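Local atomic coordinates of protein Kinase A (Toxoplasma gondii, PDB entry 5J3U), a protein that binds cAMP as the regulatory subunit of protein kinase A and, as in its family, probably inhibits the catalytic subunit until cAMP is bound. Residues E65-K70 and T104-C109; E56-V61 and W112-D117; A156-T161 and A236-K241. All coordinates share one frame; numbering follows the deposited sequence.

Contact 1: residues E65-K70 and T104-C109; sequences ELNCSK and TSVSAC. With CMP (adenosine-3',5'-cyclic-monophosphate), chain C.
Ser107 turns its OG between its own backbone N and carbonyl carbon (chi1 58°), and there the hydroxyl oxygen accepts the N-H of Glu65 (N to OG, 3.0 Å). Asn67 sets CG beside its backbone N (chi1 -74°), which puts CG 3.4 Å from Val106 CG2, and the rest of the amide lies against the same methyl. The same Ser107 OG donates to O of Ala108, from above that carbonyl plane, so the hydroxyl ties the turn after strand 102-105 to itself and to Glu65. Glu65 O takes the N-H of Val106 (N to O, 2.8 Å) and, more weakly, that of Ser107. Asn67 and Thr104 exchange two backbone bonds as an antiparallel hydrogen-bonded pair. One water joins Asn67 O, Ser69 OG and Thr104 OG1 beside it. On the other face Leu66 packs CD1 on Cys109 SG at 3.7 Å, while Ser105 OG bonds to Glu43 O and accepts the N-H of Thr46. Further along strand 66-72, Cys68 SG lies 3.6 Å from C8 of the cAMP adenine. The chemistry thus differs by face: a water and polar groups among valines beside Asn67 and Thr104, mostly hydrocarbon and sulfur around Leu66, with Cys68 carrying the apolar side on to the nucleotide.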
loop_
_atom_site.group_PDB
_atom_site.type_symbol
_atom_site.label_atom_id
_atom_site.label_comp_id
_atom_site.label_asym_id
_atom_site.label_seq_id
_atom_site.Cartn_x
_atom_site.Cartn_y
_atom_site.Cartn_z
ATOM N N GLU A 65 9.268 -0.070 16.836
ATOM C CA GLU A 65 8.511 -1.326 16.597
ATOM C C GLU A 65 7.544 -1.565 17.738
ATOM O O GLU A 65 7.851 -1.197 18.890
ATOM C CB GLU A 65 9.472 -2.522 16.455
ATOM C CG GLU A 65 10.110 -2.598 15.062
ATOM C CD GLU A 65 10.855 -3.905 14.778
ATOM O OE1 GLU A 65 11.106 -4.694 15.722
ATOM O OE2 GLU A 65 11.180 -4.145 13.595
ATOM N N LEU A 66 6.350 -2.074 17.424
ATOM C CA LEU A 66 5.354 -2.386 18.455
ATOM C C LEU A 66 4.765 -3.750 18.171
ATOM O O LEU A 66 4.740 -4.174 17.042
ATOM C CB LEU A 66 4.209 -1.396 18.510
ATOM C CG LEU A 66 4.594 0.076 18.659
ATOM C CD1 LEU A 66 4.716 0.725 17.280
ATOM C CD2 LEU A 66 3.624 0.857 19.502
ATOM N N ASN A 67 4.315 -4.443 19.218
ATOM C CA ASN A 67 3.639 -5.727 19.077
ATOM C C ASN A 67 2.181 -5.488 19.299
ATOM O O ASN A 67 1.825 -4.797 20.234
ATOM C CB ASN A 67 4.105 -6.718 20.155
ATOM C CG ASN A 67 5.480 -7.253 19.904
ATOM O OD1 ASN A 67 6.057 -7.091 18.839
ATOM N ND2 ASN A 67 6.007 -7.920 20.894
ATOM N N CYS A 68 1.357 -6.101 18.454
ATOM C CA CYS A 68 -0.106 -6.146 18.618
ATOM C C CYS A 68 -0.396 -7.561 19.131
ATOM O O CYS A 68 0.139 -8.562 18.558
ATOM C CB CYS A 68 -0.814 -5.955 17.287
ATOM S SG CYS A 68 -0.356 -4.395 16.472
ATOM N N SER A 69 -1.212 -7.657 20.179
ATOM C CA SER A 69 -1.515 -8.957 20.782
ATOM C C SER A 69 -2.985 -9.101 21.178
ATOM O O SER A 69 -3.698 -8.090 21.349
ATOM C CB SER A 69 -0.635 -9.189 21.992
ATOM O OG SER A 69 -1.005 -8.263 22.975
ATOM N N LYS A 70 -3.430 -10.370 21.271
ATOM C CA LYS A 70 -4.809 -10.681 21.722
ATOM C C LYS A 70 -4.775 -11.555 22.971
ATOM O O LYS A 70 -3.981 -12.509 23.053
ATOM C CB LYS A 70 -5.585 -11.403 20.641
ATOM C CG LYS A 70 -5.944 -10.516 19.469
ATOM C CD LYS A 70 -6.506 -11.360 18.337
ATOM C CE LYS A 70 -7.480 -10.604 17.460
ATOM N NZ LYS A 70 -8.245 -11.544 16.609
ATOM N N THR A 104 1.734 -2.814 22.240
ATOM C CA THR A 104 2.787 -2.485 23.173
ATOM C C THR A 104 4.069 -2.201 22.438
ATOM O O THR A 104 4.465 -2.966 21.591
ATOM C CB THR A 104 2.960 -3.697 24.162
ATOM O OG1 THR A 104 1.716 -3.904 24.819
ATOM C CG2 THR A 104 3.977 -3.391 25.239
ATOM N N SER A 105 4.771 -1.133 22.789
ATOM C CA SER A 105 6.048 -0.865 22.123
ATOM C C SER A 105 7.111 -1.854 22.507
ATOM O O SER A 105 7.198 -2.259 23.687
ATOM C CB SER A 105 6.545 0.538 22.462
ATOM O OG SER A 105 6.572 0.750 23.845
ATOM N N VAL A 106 7.908 -2.232 21.521
ATOM C CA VAL A 106 9.077 -3.103 21.700
ATOM C C VAL A 106 10.361 -2.255 21.870
ATOM O O VAL A 106 11.266 -2.620 22.624
ATOM C CB VAL A 106 9.212 -4.076 20.512
ATOM C CG1 VAL A 106 10.570 -4.768 20.518
ATOM C CG2 VAL A 106 8.067 -5.112 20.520
ATOM N N SER A 107 10.442 -1.161 21.132
ATOM C CA SER A 107 11.472 -0.135 21.286
ATOM C C SER A 107 10.816 1.186 21.556
ATOM O O SER A 107 9.573 1.290 21.525
ATOM C CB SER A 107 12.274 -0.013 20.007
ATOM O OG SER A 107 11.426 0.310 18.924
ATOM N N ALA A 108 11.646 2.196 21.849
ATOM C CA ALA A 108 11.219 3.597 21.867
ATOM C C ALA A 108 10.618 3.844 20.489
ATOM O O ALA A 108 11.129 3.326 19.483
ATOM N N CYS A 109 9.489 4.535 20.454
ATOM C CA CYS A 109 8.792 4.851 19.208
ATOM C C CYS A 109 8.485 6.327 19.059
ATOM O O CYS A 109 8.267 7.024 20.021
ATOM C CB CYS A 109 7.429 4.151 19.116
ATOM S SG CYS A 109 7.511 2.352 19.055
HETATM P P CMP C . -7.680 -1.337 16.710
HETATM O O1P CMP C . -8.636 -2.543 16.943
HETATM O O2P CMP C . -8.334 0.018 16.730
HETATM O "O5'" CMP C . -6.652 -1.469 17.941
HETATM C "C5'" CMP C . -5.818 -2.629 17.960
HETATM C "C4'" CMP C . -5.026 -2.666 16.672
HETATM O "O4'" CMP C . -4.092 -3.694 16.534
HETATM C "C3'" CMP C . -5.924 -2.754 15.469
HETATM O "O3'" CMP C . -6.729 -1.575 15.422
HETATM C "C2'" CMP C . -4.866 -2.947 14.426
HETATM O "O2'" CMP C . -4.335 -1.710 13.989
HETATM C "C1'" CMP C . -3.793 -3.762 15.144
HETATM N N9 CMP C . -3.770 -5.181 14.718
HETATM C C8 CMP C . -2.709 -5.774 14.080
HETATM N N7 CMP C . -3.016 -7.074 13.786
HETATM C C5 CMP C . -4.247 -7.295 14.181
HETATM C C6 CMP C . -5.148 -8.472 14.138
HETATM N N6 CMP C . -4.741 -9.645 13.597
HETATM N N1 CMP C . -6.362 -8.307 14.661
HETATM C C2 CMP C . -6.831 -7.140 15.191
HETATM N N3 CMP C . -6.057 -6.028 15.283
HETATM C C4 CMP C . -4.774 -6.056 14.806
HETATM O O HOH W 1 0.925 -6.239 22.892
#

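Contact 2: residues E56-V61 and W112-D117; sequences ECLYIV and WELGRD
Glu56 O receives the N-H of Arg116 (N to O, 2.9 Å) from above its carbonyl plane, and the two side chains meet again farther out. Glu56 bends at chi2, and its OE1 comes to the edge of the guanidinium, near its plane, 3.1 Å from Arg116 NE. This salt bridge holds a weak, bent hydrogen bond of 126° at the hydrogen, with carboxylate and guanidinium planes 57° apart. The other nitrogens of Arg116 look elsewhere: NH2 donates to Gly55 O and Ala92 O, and NH1 more weakly to Asn96, so the arginine links the turn before strand 57-61 to the helix 91-95 region.

Beyond this end the strands pair antiparallel, Leu58 with Leu114 and Ile60 with Trp112 each exchanging two backbone bonds. Tyr59 and Glu113 lie side by side, pointing the same way. The CE1 corner of the ring rests against CB of Glu113 and 3.7 Å from OE1, with ring and carboxylate planes 72° apart; Cys57 flanks the carboxylate through SG, 4.0 Å from OE2. The phenol ring also meets Phe88, a residue of the cAMP pocket. On the opposite face Leu58 CD1 packs on Leu114 CB at 3.9 Å, both leucines reaching Phe119 of helix 116-138, while Ile60 CG2 lies 3.9 Å from Trp112 CB. The indole NE1 is held by Gln62.

Cys57 O accepts a bond from Arg99, which itself binds the cAMP, and Gly115 is the N-cap of helix 116-138. A central antiparallel pair, one strand of which (109-115) passes directly into the helix after the barrel, is the arrangement of the cyclic nucleotide-binding domain, a beta-roll of the cupin clan.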
loop_
_atom_site.group_PDB
_atom_site.type_symbol
_atom_site.label_atom_id
_atom_site.label_comp_id
_atom_site.label_asym_id
_atom_site.label_seq_id
_atom_site.Cartn_x
_atom_site.Cartn_y
_atom_site.Cartn_z
ATOM N N GLU A 56 -10.303 6.316 20.256
ATOM C CA GLU A 56 -10.610 7.675 19.767
ATOM C C GLU A 56 -9.531 8.246 18.894
ATOM O O GLU A 56 -9.623 9.395 18.529
ATOM C CB GLU A 56 -10.937 8.654 20.907
ATOM C CG GLU A 56 -12.012 8.196 21.889
ATOM C CD GLU A 56 -13.373 7.876 21.271
ATOM O OE1 GLU A 56 -13.732 8.347 20.167
ATOM O OE2 GLU A 56 -14.119 7.121 21.917
ATOM N N CYS A 57 -8.541 7.445 18.546
ATOM C CA CYS A 57 -7.512 7.862 17.627
ATOM C C CYS A 57 -6.857 6.660 16.950
ATOM O O CYS A 57 -7.070 5.503 17.361
ATOM C CB CYS A 57 -6.475 8.655 18.388
ATOM S SG CYS A 57 -5.665 7.710 19.673
ATOM N N LEU A 58 -6.043 6.946 15.935
ATOM C CA LEU A 58 -5.165 5.980 15.331
ATOM C C LEU A 58 -3.779 6.553 15.324
ATOM O O LEU A 58 -3.603 7.734 15.626
ATOM C CB LEU A 58 -5.661 5.616 13.947
ATOM C CG LEU A 58 -5.643 6.682 12.832
ATOM C CD1 LEU A 58 -4.221 6.975 12.373
ATOM C CD2 LEU A 58 -6.448 6.188 11.636
ATOM N N TYR A 59 -2.807 5.707 15.050
ATOM C CA TYR A 59 -1.412 6.094 14.986
ATOM C C TYR A 59 -0.744 5.634 13.717
ATOM O O TYR A 59 -1.085 4.595 13.159
ATOM C CB TYR A 59 -0.658 5.416 16.142
ATOM C CG TYR A 59 -1.213 5.767 17.491
ATOM C CD1 TYR A 59 -0.779 6.920 18.169
ATOM C CD2 TYR A 59 -2.185 4.986 18.078
ATOM C CE1 TYR A 59 -1.285 7.253 19.391
ATOM C CE2 TYR A 59 -2.683 5.310 19.319
ATOM C CZ TYR A 59 -2.235 6.445 19.959
ATOM O OH TYR A 59 -2.759 6.760 21.171
ATOM N N ILE A 60 0.296 6.372 13.314
ATOM C CA ILE A 60 1.219 5.880 12.328
ATOM C C ILE A 60 2.647 5.970 12.861
ATOM O O ILE A 60 3.004 6.891 13.598
ATOM C CB ILE A 60 0.996 6.586 10.970
ATOM C CG1 ILE A 60 1.848 5.912 9.891
ATOM C CG2 ILE A 60 1.336 8.058 11.064
ATOM C CD1 ILE A 60 1.396 6.163 8.456
ATOM N N VAL A 61 3.472 5.003 12.515
ATOM C CA VAL A 61 4.780 4.894 13.095
ATOM C C VAL A 61 5.787 5.624 12.233
ATOM O O VAL A 61 5.952 5.277 11.107
ATOM C CB VAL A 61 5.222 3.412 13.218
ATOM C CG1 VAL A 61 6.611 3.283 13.819
ATOM C CG2 VAL A 61 4.240 2.636 14.058
ATOM N N TRP A 112 2.745 9.396 15.259
ATOM C CA TRP A 112 1.894 10.517 14.979
ATOM C C TRP A 112 0.493 10.034 15.179
ATOM O O TRP A 112 0.115 8.986 14.688
ATOM C CB TRP A 112 2.078 10.999 13.563
ATOM C CG TRP A 112 3.439 11.500 13.325
ATOM C CD1 TRP A 112 4.510 10.816 12.855
ATOM C CD2 TRP A 112 3.893 12.815 13.620
ATOM N NE1 TRP A 112 5.619 11.628 12.824
ATOM C CE2 TRP A 112 5.255 12.873 13.265
ATOM C CE3 TRP A 112 3.267 13.963 14.122
ATOM C CZ2 TRP A 112 6.005 14.041 13.380
ATOM C CZ3 TRP A 112 4.007 15.103 14.225
ATOM C CH2 TRP A 112 5.375 15.119 13.886
ATOM N N GLU A 113 -0.259 10.802 15.903
ATOM C CA GLU A 113 -1.602 10.462 16.344
ATOM C C GLU A 113 -2.662 11.280 15.583
ATOM O O GLU A 113 -2.517 12.496 15.476
ATOM C CB GLU A 113 -1.680 10.751 17.846
ATOM C CG GLU A 113 -3.067 10.562 18.450
ATOM C CD GLU A 113 -3.125 10.839 19.949
ATOM O OE1 GLU A 113 -2.140 10.588 20.644
ATOM O OE2 GLU A 113 -4.175 11.319 20.415
ATOM N N LEU A 114 -3.731 10.631 15.097
ATOM C CA LEU A 114 -4.833 11.270 14.431
ATOM C C LEU A 114 -6.123 10.992 15.165
ATOM O O LEU A 114 -6.502 9.805 15.396
ATOM C CB LEU A 114 -4.994 10.724 12.994
ATOM C CG LEU A 114 -6.115 11.354 12.138
ATOM C CD1 LEU A 114 -5.898 12.840 11.868
ATOM C CD2 LEU A 114 -6.226 10.652 10.803
ATOM N N GLY A 115 -6.861 12.051 15.484
ATOM C CA GLY A 115 -8.145 11.900 16.171
ATOM C C GLY A 115 -9.281 11.384 15.311
ATOM O O GLY A 115 -9.286 11.519 14.087
ATOM N N ARG A 116 -10.213 10.720 15.973
ATOM C CA ARG A 116 -11.379 10.136 15.332
ATOM C C ARG A 116 -12.196 11.158 14.527
ATOM O O ARG A 116 -12.691 10.835 13.437
ATOM C CB ARG A 116 -12.274 9.468 16.386
ATOM C CG ARG A 116 -13.600 8.982 15.850
ATOM C CD ARG A 116 -14.476 8.420 16.946
ATOM N NE ARG A 116 -14.049 7.099 17.387
ATOM C CZ ARG A 116 -14.364 5.935 16.801
ATOM N NH1 ARG A 116 -15.077 5.896 15.675
ATOM N NH2 ARG A 116 -13.942 4.778 17.348
ATOM N N ASP A 117 -12.363 12.376 15.060
ATOM C CA ASP A 117 -13.183 13.358 14.357
ATOM C C ASP A 117 -12.561 13.747 13.005
ATOM O O ASP A 117 -13.254 13.800 11.971
ATOM C CB ASP A 117 -13.495 14.594 15.216
ATOM C CG ASP A 117 -14.489 14.291 16.369
ATOM O OD1 ASP A 117 -15.249 13.283 16.325
ATOM O OD2 ASP A 117 -14.504 15.098 17.322
#

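Contact 3: residues A156-T161 and A236-K241; sequences ADALRT and ACLERK
Arg160 and Cys237 are paired at the middle of the contact, as an antiparallel hydrogen-bonded pair. Arg160 N reaches Cys237 O at 3.0 Å, in the carbonyl plane, and Cys237 N reaches Arg160 O at 2.8 Å along a more bent path. Around these bonds, Leu159 CA and Ala236 CA each turn a C-H to a carbonyl across the pair, toward Cys237 O and Arg160 O.

Beyond the backbone, Leu238 sets CG anti to its backbone N (chi1 -170°), and beyond it chi2 (65°) brings CD1 to Ala158 CB at 3.7 Å and Leu159 CD2 at 4.0 Å. Leu159 lies over the partner strand on one face, its CD1 against Ala236 CB and its CD2 near the carbonyl of Cys237. On the other face the Arg160 chain runs extended from CG to NE. Its NH1 forms a long salt bridge of 3.7 Å with Glu239 OE1, the guanidinium and carboxylate planes 47° apart. A water at the edge of the guanidinium, in its plane, links NH1 to Cys237 O. Another water takes the N-H of Glu239 and donates to Ala158 O, bridging the two chain segments where the pairing ends. Gln18 O holds Arg160 NE, so the arginine also ties this second domain to the N-terminal part of the chain.

Farther out, Thr161 bonds to Tyr134, Glu184 and Asn23. Strand 232-239 lies between strands 159-165 and 179-183, and Glu239 is the N-cap of helix 240-246. Phe243 of that helix lies against Leu238, and Ser242 and Leu246 against Ala158. Tyr134 of helix 116-138 also touches Ala156 and Leu159, placing the pair at the junction between the two cAMP-binding domains.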
loop_
_atom_site.group_PDB
_atom_site.type_symbol
_atom_site.label_atom_id
_atom_site.label_comp_id
_atom_site.label_asym_id
_atom_site.label_seq_id
_atom_site.Cartn_x
_atom_site.Cartn_y
_atom_site.Cartn_z
ATOM N N ALA A 156 -7.054 -6.320 -3.022
ATOM C CA ALA A 156 -7.606 -4.955 -3.072
ATOM C C ALA A 156 -7.146 -4.104 -1.868
ATOM O O ALA A 156 -6.803 -2.921 -2.035
ATOM C CB ALA A 156 -9.155 -4.978 -3.184
ATOM N N ASP A 157 -7.122 -4.722 -0.693
ATOM C CA ASP A 157 -6.659 -4.110 0.561
ATOM C C ASP A 157 -5.172 -3.769 0.590
ATOM O O ASP A 157 -4.762 -2.968 1.387
ATOM C CB ASP A 157 -6.909 -5.056 1.740
ATOM C CG ASP A 157 -8.385 -5.135 2.148
ATOM O OD1 ASP A 157 -9.189 -4.297 1.698
ATOM O OD2 ASP A 157 -8.751 -6.090 2.879
ATOM N N ALA A 158 -4.365 -4.366 -0.284
ATOM C CA ALA A 158 -2.917 -4.099 -0.405
ATOM C C ALA A 158 -2.496 -3.224 -1.632
ATOM O O ALA A 158 -1.271 -3.116 -1.959
ATOM C CB ALA A 158 -2.205 -5.424 -0.486
ATOM N N LEU A 159 -3.456 -2.661 -2.344
ATOM C CA LEU A 159 -3.163 -1.807 -3.509
ATOM C C LEU A 159 -2.967 -0.338 -3.166
ATOM O O LEU A 159 -3.634 0.180 -2.257
ATOM C CB LEU A 159 -4.289 -1.903 -4.523
ATOM C CG LEU A 159 -4.472 -3.253 -5.184
ATOM C CD1 LEU A 159 -5.583 -3.245 -6.185
ATOM C CD2 LEU A 159 -3.200 -3.731 -5.881
ATOM N N ARG A 160 -2.044 0.303 -3.882
ATOM C CA ARG A 160 -1.879 1.764 -3.915
ATOM C C ARG A 160 -2.051 2.233 -5.338
ATOM O O ARG A 160 -2.082 1.390 -6.233
ATOM C CB ARG A 160 -0.521 2.182 -3.379
ATOM C CG ARG A 160 -0.291 1.768 -1.946
ATOM C CD ARG A 160 1.162 2.027 -1.593
ATOM N NE ARG A 160 1.510 1.708 -0.229
ATOM C CZ ARG A 160 1.867 0.510 0.236
ATOM N NH1 ARG A 160 1.880 -0.588 -0.536
ATOM N NH2 ARG A 160 2.165 0.401 1.535
ATOM N N THR A 161 -2.343 3.506 -5.535
ATOM C CA THR A 161 -2.541 4.068 -6.891
ATOM C C THR A 161 -1.473 5.074 -7.161
ATOM O O THR A 161 -1.136 5.860 -6.273
ATOM C CB THR A 161 -3.929 4.694 -7.055
ATOM O OG1 THR A 161 -4.886 3.619 -7.023
ATOM C CG2 THR A 161 -4.080 5.429 -8.348
ATOM N N ALA A 236 -2.663 0.728 -10.487
ATOM C CA ALA A 236 -2.719 0.048 -9.198
ATOM C C ALA A 236 -1.395 -0.671 -8.998
ATOM O O ALA A 236 -0.898 -1.366 -9.939
ATOM C CB ALA A 236 -3.891 -0.916 -9.151
ATOM N N CYS A 237 -0.908 -0.652 -7.757
ATOM C CA CYS A 237 0.469 -1.087 -7.433
ATOM C C CYS A 237 0.401 -2.046 -6.255
ATOM O O CYS A 237 -0.217 -1.705 -5.248
ATOM C CB CYS A 237 1.317 0.114 -7.013
ATOM S SG CYS A 237 1.284 1.483 -8.174
ATOM N N LEU A 238 1.018 -3.209 -6.397
ATOM C CA LEU A 238 1.101 -4.252 -5.366
ATOM C C LEU A 238 2.581 -4.573 -5.099
ATOM O O LEU A 238 3.314 -4.960 -6.011
ATOM C CB LEU A 238 0.422 -5.496 -5.862
ATOM C CG LEU A 238 0.174 -6.647 -4.904
ATOM C CD1 LEU A 238 -0.814 -6.230 -3.822
ATOM C CD2 LEU A 238 -0.289 -7.891 -5.624
ATOM N N GLU A 239 3.022 -4.370 -3.868
ATOM C CA GLU A 239 4.417 -4.627 -3.475
ATOM C C GLU A 239 4.747 -6.089 -3.475
ATOM O O GLU A 239 3.906 -6.911 -3.295
ATOM C CB GLU A 239 4.700 -4.101 -2.074
ATOM C CG GLU A 239 4.724 -2.607 -1.983
ATOM C CD GLU A 239 5.150 -2.128 -0.608
ATOM O OE1 GLU A 239 4.738 -2.753 0.386
ATOM O OE2 GLU A 239 5.871 -1.117 -0.518
ATOM N N ARG A 240 6.028 -6.391 -3.693
ATOM C CA ARG A 240 6.545 -7.755 -3.791
ATOM C C ARG A 240 6.079 -8.713 -2.708
ATOM O O ARG A 240 5.594 -9.838 -2.988
ATOM C CB ARG A 240 8.088 -7.653 -3.731
ATOM C CG ARG A 240 8.800 -8.982 -3.609
ATOM C CD ARG A 240 10.303 -8.759 -3.519
ATOM N NE ARG A 240 10.854 -8.452 -4.834
ATOM C CZ ARG A 240 11.084 -9.347 -5.781
ATOM N NH1 ARG A 240 10.820 -10.619 -5.588
ATOM N NH2 ARG A 240 11.578 -8.956 -6.946
ATOM N N LYS A 241 6.163 -8.249 -1.461
ATOM C CA LYS A 241 5.783 -9.089 -0.346
ATOM C C LYS A 241 4.294 -9.458 -0.417
ATOM O O LYS A 241 3.954 -10.594 -0.194
ATOM C CB LYS A 241 6.091 -8.434 0.992
ATOM C CG LYS A 241 5.949 -9.414 2.136
ATOM C CD LYS A 241 6.542 -8.852 3.414
ATOM C CE LYS A 241 8.061 -8.831 3.394
ATOM N NZ LYS A 241 8.590 -8.671 4.783
HETATM O O HOH W 2 1.267 -3.851 -1.575
HETATM O O HOH W 3 1.515 -0.997 -3.141
HETATM O O HOH W 4 2.402 -3.326 0.816
#

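Overall arrangement
Contacts 1 and 2 belong to the first cyclic nucleotide-binding domain, their centres about 16 Å apart. Contact 1 is nested inside the chain loop closed by contact 2, and they touch where Leu66 CD1 packs on Val61 CG2 at 3.8 Å. Both lie near the first cAMP: contact 1 lends Cys68 and Lys70 to its pocket, whereas in contact 2 the side chain of Leu58 stays about 7 Å from it. Contact 3 follows in series, in the second domain, its centre about 25 Å from that of contact 1 and about 23 Å from that of contact 2, touching neither. There the side chain of Leu238 is about 12 Å from a bound cAMP. Helix 116-138 leads from contact 2 toward contact 3.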